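Local coordinates for glycosyl hydrolase family 2, TIM barrel domain protein (Faecalibacterium prausnitzii A2-165, PDB 6ED2) that probably hydrolyses beta-glucuronide conjugates, as a gut bacterial beta-glucuronidase of glycoside hydrolase family 2, at residues Y364-V378 and M423-S437. Sequence-based numbering, arbitrary orientation.
Sequences YQMADEEGFLIIDEV and MIDRDKNHPSVIAWS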
loop_
_atom_site.group_PDB
_atom_site.type_symbol
_atom_site.label_atom_id
_atom_site.label_comp_id
_atom_site.label_asym_id
_atom_site.label_seq_id
_atom_site.Cartn_x
_atom_site.Cartn_y
_atom_site.Cartn_z
ATOM N N TYR A 364 -24.300 5.939 22.479
ATOM C CA TYR A 364 -24.566 5.472 23.842
ATOM C C TYR A 364 -25.723 4.490 23.859
ATOM O O TYR A 364 -25.712 3.510 24.624
ATOM C CB TYR A 364 -24.896 6.640 24.783
ATOM C CG TYR A 364 -23.867 7.750 24.824
ATOM C CD1 TYR A 364 -22.987 7.868 25.904
ATOM C CD2 TYR A 364 -23.778 8.682 23.789
ATOM C CE1 TYR A 364 -22.027 8.897 25.947
ATOM C CE2 TYR A 364 -22.832 9.700 23.816
ATOM C CZ TYR A 364 -21.962 9.811 24.915
ATOM O OH TYR A 364 -21.025 10.817 24.945
ATOM N N GLN A 365 -26.749 4.759 23.049
ATOM C CA GLN A 365 -27.881 3.843 22.979
ATOM C C GLN A 365 -27.421 2.456 22.546
ATOM O O GLN A 365 -27.880 1.440 23.084
ATOM C CB GLN A 365 -28.938 4.403 22.028
ATOM C CG GLN A 365 -29.512 5.763 22.476
ATOM C CD GLN A 365 -30.400 6.407 21.406
ATOM O OE1 GLN A 365 -30.629 5.829 20.341
ATOM N NE2 GLN A 365 -30.912 7.593 21.695
ATOM N N MET A 366 -26.481 2.394 21.597
ATOM C CA MET A 366 -25.976 1.093 21.165
ATOM C C MET A 366 -25.119 0.455 22.247
ATOM O O MET A 366 -25.202 -0.757 22.472
ATOM C CB MET A 366 -25.182 1.223 19.854
ATOM C CG MET A 366 -24.520 -0.103 19.422
ATOM S SD MET A 366 -24.442 -0.463 17.637
ATOM C CE MET A 366 -26.198 -0.491 17.259
ATOM N N ALA A 367 -24.263 1.248 22.907
ATOM C CA ALA A 367 -23.534 0.728 24.068
ATOM C C ALA A 367 -24.499 0.184 25.116
ATOM O O ALA A 367 -24.252 -0.874 25.702
ATOM C CB ALA A 367 -22.638 1.808 24.667
ATOM N N ASP A 368 -25.625 0.876 25.334
ATOM C CA ASP A 368 -26.633 0.374 26.266
ATOM C C ASP A 368 -27.101 -1.022 25.878
ATOM O O ASP A 368 -27.327 -1.873 26.747
ATOM C CB ASP A 368 -27.832 1.325 26.319
ATOM C CG ASP A 368 -27.539 2.615 27.078
ATOM O OD1 ASP A 368 -26.446 2.769 27.685
ATOM O OD2 ASP A 368 -28.416 3.501 27.059
ATOM N N GLU A 369 -27.252 -1.278 24.573
ATOM C CA GLU A 369 -27.780 -2.564 24.118
ATOM C C GLU A 369 -26.703 -3.631 24.030
ATOM O O GLU A 369 -26.994 -4.815 24.237
ATOM C CB GLU A 369 -28.449 -2.412 22.753
ATOM C CG GLU A 369 -29.786 -1.694 22.792
ATOM C CD GLU A 369 -30.386 -1.527 21.403
ATOM O OE1 GLU A 369 -29.866 -2.153 20.451
ATOM O OE2 GLU A 369 -31.371 -0.766 21.263
ATOM N N GLU A 370 -25.464 -3.254 23.726
ATOM C CA GLU A 370 -24.395 -4.240 23.626
ATOM C C GLU A 370 -23.653 -4.471 24.941
ATOM O O GLU A 370 -22.746 -5.308 24.983
ATOM C CB GLU A 370 -23.411 -3.825 22.536
ATOM C CG GLU A 370 -24.096 -3.580 21.191
ATOM C CD GLU A 370 -24.813 -4.813 20.649
ATOM O OE1 GLU A 370 -24.394 -5.963 20.941
ATOM O OE2 GLU A 370 -25.822 -4.629 19.943
ATOM N N GLY A 371 -24.000 -3.754 26.007
ATOM C CA GLY A 371 -23.312 -3.937 27.274
ATOM C C GLY A 371 -21.867 -3.478 27.256
ATOM O O GLY A 371 -20.967 -4.228 27.644
ATOM N N PHE A 372 -21.634 -2.254 26.792
ATOM C CA PHE A 372 -20.313 -1.640 26.788
ATOM C C PHE A 372 -20.268 -0.532 27.833
ATOM O O PHE A 372 -21.275 0.123 28.101
ATOM C CB PHE A 372 -19.967 -1.063 25.410
ATOM C CG PHE A 372 -19.306 -2.054 24.486
ATOM C CD1 PHE A 372 -20.065 -2.953 23.754
ATOM C CD2 PHE A 372 -17.926 -2.085 24.353
ATOM C CE1 PHE A 372 -19.455 -3.870 22.905
ATOM C CE2 PHE A 372 -17.308 -3.007 23.511
ATOM C CZ PHE A 372 -18.072 -3.897 22.784
ATOM N N LEU A 373 -19.098 -0.350 28.440
ATOM C CA LEU A 373 -18.874 0.693 29.429
ATOM C C LEU A 373 -18.280 1.915 28.748
ATOM O O LEU A 373 -17.357 1.797 27.937
ATOM C CB LEU A 373 -17.926 0.199 30.528
ATOM C CG LEU A 373 -18.283 -1.130 31.180
ATOM C CD1 LEU A 373 -17.224 -1.541 32.198
ATOM C CD2 LEU A 373 -19.657 -1.017 31.842
ATOM N N ILE A 374 -18.781 3.090 29.111
ATOM C CA ILE A 374 -18.363 4.354 28.512
ATOM C C ILE A 374 -17.815 5.275 29.593
ATOM O O ILE A 374 -18.474 5.498 30.619
ATOM C CB ILE A 374 -19.536 5.047 27.797
ATOM C CG1 ILE A 374 -20.014 4.202 26.605
ATOM C CG2 ILE A 374 -19.149 6.475 27.378
ATOM C CD1 ILE A 374 -21.054 4.913 25.765
ATOM N N ILE A 375 -16.641 5.843 29.337
ATOM C CA ILE A 375 -16.152 7.014 30.046
ATOM C C ILE A 375 -16.511 8.238 29.214
ATOM O O ILE A 375 -15.992 8.423 28.112
ATOM C CB ILE A 375 -14.642 6.938 30.299
ATOM C CG1 ILE A 375 -14.308 5.661 31.083
ATOM C CG2 ILE A 375 -14.182 8.177 31.048
ATOM C CD1 ILE A 375 -12.820 5.457 31.320
ATOM N N ASP A 376 -17.391 9.080 29.750
ATOM C CA ASP A 376 -17.994 10.188 29.017
ATOM C C ASP A 376 -17.148 11.437 29.221
ATOM O O ASP A 376 -16.911 11.854 30.366
ATOM C CB ASP A 376 -19.421 10.414 29.514
ATOM C CG ASP A 376 -20.357 10.995 28.445
ATOM O OD1 ASP A 376 -19.917 11.347 27.314
ATOM O OD2 ASP A 376 -21.560 11.115 28.769
ATOM N N GLU A 377 -16.718 12.051 28.124
ATOM C CA GLU A 377 -15.726 13.115 28.178
ATOM C C GLU A 377 -16.243 14.395 27.533
ATOM O O GLU A 377 -16.746 14.382 26.402
ATOM C CB GLU A 377 -14.428 12.673 27.498
ATOM C CG GLU A 377 -13.329 13.731 27.559
ATOM C CD GLU A 377 -11.955 13.177 27.175
ATOM O OE1 GLU A 377 -11.413 12.325 27.928
ATOM O OE2 GLU A 377 -11.417 13.604 26.126
ATOM N N VAL A 378 -16.062 15.501 28.239
ATOM C CA VAL A 378 -16.440 16.841 27.797
ATOM C C VAL A 378 -15.324 17.403 26.908
ATOM O O VAL A 378 -14.176 16.956 27.023
ATOM C CB VAL A 378 -16.741 17.682 29.052
ATOM C CG1 VAL A 378 -15.473 18.247 29.666
ATOM C CG2 VAL A 378 -17.803 18.724 28.809
ATOM N N MET A 423 -23.561 17.725 29.392
ATOM C CA MET A 423 -23.174 16.339 29.167
ATOM C C MET A 423 -23.770 15.425 30.230
ATOM O O MET A 423 -24.319 14.357 29.916
ATOM C CB MET A 423 -21.652 16.189 29.136
ATOM C CG MET A 423 -21.263 14.707 29.098
ATOM S SD MET A 423 -19.493 14.369 29.083
ATOM C CE MET A 423 -19.066 14.824 30.778
ATOM N N ILE A 424 -23.677 15.820 31.504
ATOM C CA ILE A 424 -24.180 14.936 32.551
ATOM C C ILE A 424 -25.705 14.864 32.513
ATOM O O ILE A 424 -26.290 13.790 32.687
ATOM C CB ILE A 424 -23.648 15.377 33.926
ATOM C CG1 ILE A 424 -22.140 15.089 33.994
ATOM C CG2 ILE A 424 -24.420 14.668 35.057
ATOM C CD1 ILE A 424 -21.543 15.304 35.371
ATOM N N ASP A 425 -26.376 15.994 32.270
ATOM C CA ASP A 425 -27.832 15.949 32.120
ATOM C C ASP A 425 -28.260 15.063 30.944
ATOM O O ASP A 425 -29.225 14.298 31.057
ATOM C CB ASP A 425 -28.387 17.369 31.965
ATOM C CG ASP A 425 -28.555 18.067 33.315
ATOM O OD1 ASP A 425 -28.712 17.353 34.348
ATOM O OD2 ASP A 425 -28.504 19.321 33.342
ATOM N N ARG A 426 -27.552 15.141 29.812
ATOM C CA ARG A 426 -27.938 14.342 28.645
ATOM C C ARG A 426 -27.705 12.852 28.877
ATOM O O ARG A 426 -28.518 12.021 28.459
ATOM C CB ARG A 426 -27.169 14.803 27.405
ATOM C CG ARG A 426 -27.726 14.251 26.073
ATOM C CD ARG A 426 -26.743 14.515 24.934
ATOM N NE ARG A 426 -25.534 13.713 25.127
ATOM C CZ ARG A 426 -24.592 13.526 24.202
ATOM N NH1 ARG A 426 -24.712 14.073 22.995
ATOM N NH2 ARG A 426 -23.531 12.769 24.485
ATOM N N ASP A 427 -26.619 12.490 29.567
ATOM C CA ASP A 427 -26.130 11.121 29.531
ATOM C C ASP A 427 -26.332 10.353 30.826
ATOM O O ASP A 427 -26.024 9.160 30.864
ATOM C CB ASP A 427 -24.641 11.116 29.140
ATOM C CG ASP A 427 -24.428 11.633 27.723
ATOM O OD1 ASP A 427 -25.441 11.776 26.997
ATOM O OD2 ASP A 427 -23.275 11.927 27.327
ATOM N N LYS A 428 -26.889 10.975 31.865
ATOM C CA LYS A 428 -26.839 10.355 33.189
ATOM C C LYS A 428 -27.664 9.080 33.287
ATOM O O LYS A 428 -27.393 8.258 34.169
ATOM C CB LYS A 428 -27.302 11.345 34.259
ATOM C CG LYS A 428 -28.764 11.787 34.104
ATOM C CD LYS A 428 -29.028 13.137 34.768
ATOM C CE LYS A 428 -30.412 13.690 34.388
ATOM N NZ LYS A 428 -30.570 15.120 34.777
ATOM N N ASN A 429 -28.641 8.856 32.402
ATOM C CA ASN A 429 -29.481 7.667 32.553
ATOM C C ASN A 429 -29.048 6.495 31.680
ATOM O O ASN A 429 -29.732 5.467 31.664
ATOM C CB ASN A 429 -30.947 8.009 32.284
ATOM C CG ASN A 429 -31.523 8.928 33.343
ATOM O OD1 ASN A 429 -31.455 8.626 34.534
ATOM N ND2 ASN A 429 -32.040 10.081 32.920
ATOM N N HIS A 430 -27.931 6.610 30.974
ATOM C CA HIS A 430 -27.428 5.479 30.201
ATOM C C HIS A 430 -26.793 4.474 31.151
ATOM O O HIS A 430 -25.887 4.836 31.904
ATOM C CB HIS A 430 -26.385 5.944 29.182
ATOM C CG HIS A 430 -26.956 6.721 28.040
ATOM N ND1 HIS A 430 -27.864 6.180 27.153
ATOM C CD2 HIS A 430 -26.736 7.992 27.627
ATOM C CE1 HIS A 430 -28.181 7.087 26.244
ATOM N NE2 HIS A 430 -27.515 8.197 26.513
ATOM N N PRO A 431 -27.219 3.211 31.148
ATOM C CA PRO A 431 -26.480 2.223 31.944
ATOM C C PRO A 431 -25.029 2.109 31.499
ATOM O O PRO A 431 -24.151 1.857 32.334
ATOM C CB PRO A 431 -27.258 0.922 31.707
ATOM C CG PRO A 431 -27.956 1.141 30.412
ATOM C CD PRO A 431 -28.315 2.597 30.381
ATOM N N SER A 432 -24.747 2.339 30.212
ATOM C CA SER A 432 -23.385 2.206 29.702
ATOM C C SER A 432 -22.430 3.233 30.309
ATOM O O SER A 432 -21.240 2.937 30.465
ATOM C CB SER A 432 -23.369 2.320 28.167
ATOM O OG SER A 432 -23.819 3.593 27.715
ATOM N N VAL A 433 -22.918 4.421 30.668
ATOM C CA VAL A 433 -22.062 5.518 31.132
ATOM C C VAL A 433 -21.713 5.299 32.607
ATOM O O VAL A 433 -22.587 5.360 33.479
ATOM C CB VAL A 433 -22.742 6.871 30.915
ATOM C CG1 VAL A 433 -21.958 8.011 31.596
ATOM C CG2 VAL A 433 -22.891 7.137 29.419
ATOM N N ILE A 434 -20.433 5.054 32.894
ATOM C CA ILE A 434 -19.999 4.722 34.251
ATOM C C ILE A 434 -18.979 5.701 34.824
ATOM O O ILE A 434 -18.590 5.552 35.985
ATOM C CB ILE A 434 -19.453 3.278 34.339
ATOM C CG1 ILE A 434 -18.466 2.962 33.209
ATOM C CG2 ILE A 434 -20.586 2.267 34.303
ATOM C CD1 ILE A 434 -17.040 3.388 33.483
ATOM N N ALA A 435 -18.534 6.700 34.067
ATOM C CA ALA A 435 -17.525 7.619 34.587
ATOM C C ALA A 435 -17.501 8.871 33.730
ATOM O O ALA A 435 -17.923 8.856 32.569
ATOM C CB ALA A 435 -16.130 6.983 34.627
ATOM N N TRP A 436 -16.984 9.951 34.320
ATOM C CA TRP A 436 -16.883 11.261 33.684
ATOM C C TRP A 436 -15.419 11.646 33.563
ATOM O O TRP A 436 -14.681 11.592 34.548
ATOM C CB TRP A 436 -17.608 12.349 34.497
ATOM C CG TRP A 436 -18.986 11.961 34.947
ATOM C CD1 TRP A 436 -19.393 11.678 36.223
ATOM C CD2 TRP A 436 -20.137 11.788 34.112
ATOM N NE1 TRP A 436 -20.735 11.370 36.236
ATOM C CE2 TRP A 436 -21.214 11.431 34.950
ATOM C CE3 TRP A 436 -20.367 11.927 32.737
ATOM C CZ2 TRP A 436 -22.498 11.187 34.454
ATOM C CZ3 TRP A 436 -21.655 11.694 32.249
ATOM C CH2 TRP A 436 -22.692 11.321 33.103
ATOM N N SER A 437 -14.997 12.050 32.373
ATOM C CA SER A 437 -13.657 12.582 32.181
ATOM C C SER A 437 -13.789 14.076 31.934
ATOM O O SER A 437 -14.459 14.487 30.987
ATOM C CB SER A 437 -12.943 11.879 31.027
ATOM O OG SER A 437 -11.762 12.586 30.692
#
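Tyr364 packs against His430, with Tyr364 CB over the centre of the imidazole ring, 3.5 Å from the His430 centroid and 10° off the normal, a CH-pi contact. The centroids of the Tyr364 and His430 rings lie 5.3 Å apart, so it is CB and not the phenol ring that covers the imidazole. Farther out, Tyr364 CD1 meets Val433 CG2 at the ring edge at 3.6 Å, while Asp427 CG covers one face near the rim. With CG turned beside the backbone N (chi1 -54°), Tyr364 OH reaches Asp376 and donates to Asp376 OD1 at 2.7 Å, arriving from above the carboxylate plane.

One helical turn on, Asp368 divides its carboxylate. Asp368 OD2 accepts the nearly straight bond from His430 ND1 (2.7 Å, 164°), in the imidazole plane, which fixes the ring's rotation beneath Tyr364 CB. Asp368 OD1 takes both Ser432 OG at 2.8 Å and Ser432 N at 3.1 Å from opposite faces of its plane.

Backbone hydrogen bonds establish parallel pairing: Ile434 N donates to Ile374 O at 3.0 Å, Ile374 N to Ser432 O and Asp376 N to Ala435 O. A beta bulge shifts the register by one between Ile374 and Ile375. Strands 373-377 and 433-440 are neighbours in the TIM barrel, with strand 351-353 flanking 373-377 and strand 470-474 flanking 433-440. Helices 361-370 and 409-427, each leading into one of the two strands, cover the side bearing Ile374 and Asp376.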